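Side-chain contact in UDP-N-acetylglucosamine pyrophosphorylase (PDB 3OC9), which probably catalyses the formation of UDP-N-acetylglucosamine and diphosphate from UTP and N-acetylglucosamine 1-phosphate: residues Trp96-Asn101 with Asn110-His115. Residues are numbered along the deposited sequence; the frame is centred on the assembly and turned at random. Where two conformers were deposited one is given.
Sequences WFLMTN and NYFKEH
Phe-112 reaches from helix 105-114 to Trp-96 and Leu-98 on strand 95-100, packing the helix of a beta-alpha-beta unit, completed by the parallel strand 125-134, onto its sheet in this GT-A-type nucleotidyltransferase fold. With 11.7 Å between the CA atoms of Leu-98 and Phe-112, the side chains alone bridge the gap. The two aromatic rings form an offset edge-to-face pair: the edge of Phe-112 is directed toward the face of the Trp-96 six-membered ring, the planes stand at 90°, and the centroids are 5.7 Å apart. With this offset, the phenyl end sits above the indole plane but outside the ring outline, Phe-112 CZ 3.9 Å from Trp-96 CH2 and Phe-112 CE1 4.0 Å from Trp-96 CZ3. Trp-96 sends its ring out with CG anti to the backbone N (chi1 -178°), and a hydrogen bond from NE1 to Thr-40 OG1 restrains the indole at its pyrrole end, leaving the benzo end to meet Phe-112. Phe-69 of helix 68-87 also meets the phenyl ring. Leu-98 was modelled in two conformers, so its methyls are less certain: in one, CD1 lies 3.5 Å above the Trp-96 ring plane, toward the periphery, and CD2 4.1 Å from Phe-112 CE2.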
# COMPACT_ATOMS: atom_id res chain seq x y z
N TRP A 96 11.03 7.65 -5.01
CA TRP A 96 9.60 7.48 -4.63
C TRP A 96 8.71 8.11 -5.72
O TRP A 96 8.79 9.33 -5.94
CB TRP A 96 9.34 8.14 -3.25
CG TRP A 96 7.92 8.04 -2.67
CD1 TRP A 96 6.85 7.29 -3.14
CD2 TRP A 96 7.44 8.71 -1.49
NE1 TRP A 96 5.74 7.47 -2.32
CE2 TRP A 96 6.08 8.33 -1.30
CE3 TRP A 96 8.03 9.59 -0.56
CZ2 TRP A 96 5.30 8.80 -0.23
CZ3 TRP A 96 7.25 10.06 0.52
CH2 TRP A 96 5.90 9.66 0.68
N PHE A 97 7.89 7.28 -6.37
CA PHE A 97 6.99 7.73 -7.47
C PHE A 97 5.55 7.77 -6.91
O PHE A 97 5.03 6.74 -6.44
CB PHE A 97 7.15 6.78 -8.69
CG PHE A 97 8.58 6.65 -9.17
CD1 PHE A 97 9.17 7.65 -9.96
CD2 PHE A 97 9.36 5.55 -8.81
CE1 PHE A 97 10.51 7.57 -10.37
CE2 PHE A 97 10.71 5.44 -9.22
CZ PHE A 97 11.29 6.46 -10.02
N LEU A 98 4.93 8.96 -6.96
CA LEU A 98 3.61 9.18 -6.34
C LEU A 98 2.57 9.49 -7.40
O LEU A 98 2.63 10.53 -8.06
CB LEU A 98 3.66 10.34 -5.33
CG LEU A 98 4.43 10.12 -4.04
CD1 LEU A 98 5.85 10.61 -4.24
CD2 LEU A 98 3.75 10.87 -2.88
N MET A 99 1.60 8.58 -7.56
CA MET A 99 0.55 8.75 -8.61
C MET A 99 -0.58 9.68 -8.17
O MET A 99 -1.20 9.47 -7.11
CB MET A 99 -0.02 7.39 -9.07
CG MET A 99 -0.93 7.48 -10.31
SD MET A 99 -1.35 5.87 -11.10
CE MET A 99 -2.42 5.16 -9.88
N THR A 100 -0.82 10.71 -8.99
CA THR A 100 -1.86 11.70 -8.71
C THR A 100 -2.65 11.99 -10.00
O THR A 100 -2.74 11.11 -10.88
CB THR A 100 -1.32 12.98 -8.01
OG1 THR A 100 -2.41 13.85 -7.67
CG2 THR A 100 -0.32 13.73 -8.87
N ASN A 101 -3.27 13.16 -10.12
CA ASN A 101 -4.01 13.53 -11.35
C ASN A 101 -3.92 15.05 -11.59
O ASN A 101 -3.37 15.78 -10.75
CB ASN A 101 -5.46 13.02 -11.30
CG ASN A 101 -6.27 13.64 -10.15
OD1 ASN A 101 -6.51 14.85 -10.12
ND2 ASN A 101 -6.70 12.80 -9.21
N ASN A 110 3.15 21.38 -3.56
CA ASN A 110 3.28 22.48 -2.59
C ASN A 110 3.39 21.96 -1.15
O ASN A 110 4.15 22.53 -0.35
CB ASN A 110 2.11 23.46 -2.71
CG ASN A 110 2.24 24.39 -3.91
OD1 ASN A 110 3.34 24.63 -4.41
ND2 ASN A 110 1.11 24.93 -4.36
N TYR A 111 2.64 20.90 -0.82
CA TYR A 111 2.66 20.30 0.53
C TYR A 111 4.08 19.81 0.89
O TYR A 111 4.59 20.15 1.96
CB TYR A 111 1.61 19.18 0.67
CG TYR A 111 1.60 18.51 2.04
CD1 TYR A 111 2.26 17.30 2.25
CD2 TYR A 111 0.94 19.10 3.13
CE1 TYR A 111 2.26 16.68 3.51
CE2 TYR A 111 0.95 18.49 4.40
CZ TYR A 111 1.61 17.28 4.57
OH TYR A 111 1.63 16.66 5.80
N PHE A 112 4.72 19.07 -0.02
CA PHE A 112 6.10 18.60 0.22
C PHE A 112 7.14 19.76 0.31
O PHE A 112 8.00 19.78 1.21
CB PHE A 112 6.52 17.53 -0.81
CG PHE A 112 6.03 16.12 -0.47
CD1 PHE A 112 6.76 15.30 0.40
CD2 PHE A 112 4.84 15.62 -1.02
CE1 PHE A 112 6.31 13.97 0.71
CE2 PHE A 112 4.37 14.31 -0.70
CZ PHE A 112 5.12 13.49 0.18
N LYS A 113 7.07 20.72 -0.62
CA LYS A 113 8.03 21.84 -0.66
C LYS A 113 8.02 22.68 0.62
O LYS A 113 9.07 23.01 1.19
CB LYS A 113 7.72 22.72 -1.89
CG LYS A 113 8.58 24.00 -2.07
CD LYS A 113 10.06 23.69 -2.24
CE LYS A 113 10.83 24.93 -2.73
NZ LYS A 113 12.30 24.83 -2.52
N GLU A 114 6.84 23.04 1.08
CA GLU A 114 6.77 23.89 2.28
C GLU A 114 7.04 23.15 3.60
O GLU A 114 7.26 23.79 4.65
CB GLU A 114 5.48 24.73 2.29
CG GLU A 114 5.28 25.59 0.99
CD GLU A 114 6.35 26.71 0.76
OE1 GLU A 114 6.85 27.28 1.76
OE2 GLU A 114 6.64 27.01 -0.44
N HIS A 115 7.11 21.81 3.55
CA HIS A 115 7.59 21.03 4.70
C HIS A 115 9.07 20.58 4.55
O HIS A 115 9.54 19.73 5.31
CB HIS A 115 6.66 19.82 5.01
CG HIS A 115 5.31 20.20 5.55
ND1 HIS A 115 5.03 20.27 6.90
CD2 HIS A 115 4.15 20.51 4.91
CE1 HIS A 115 3.76 20.60 7.07
NE2 HIS A 115 3.21 20.76 5.88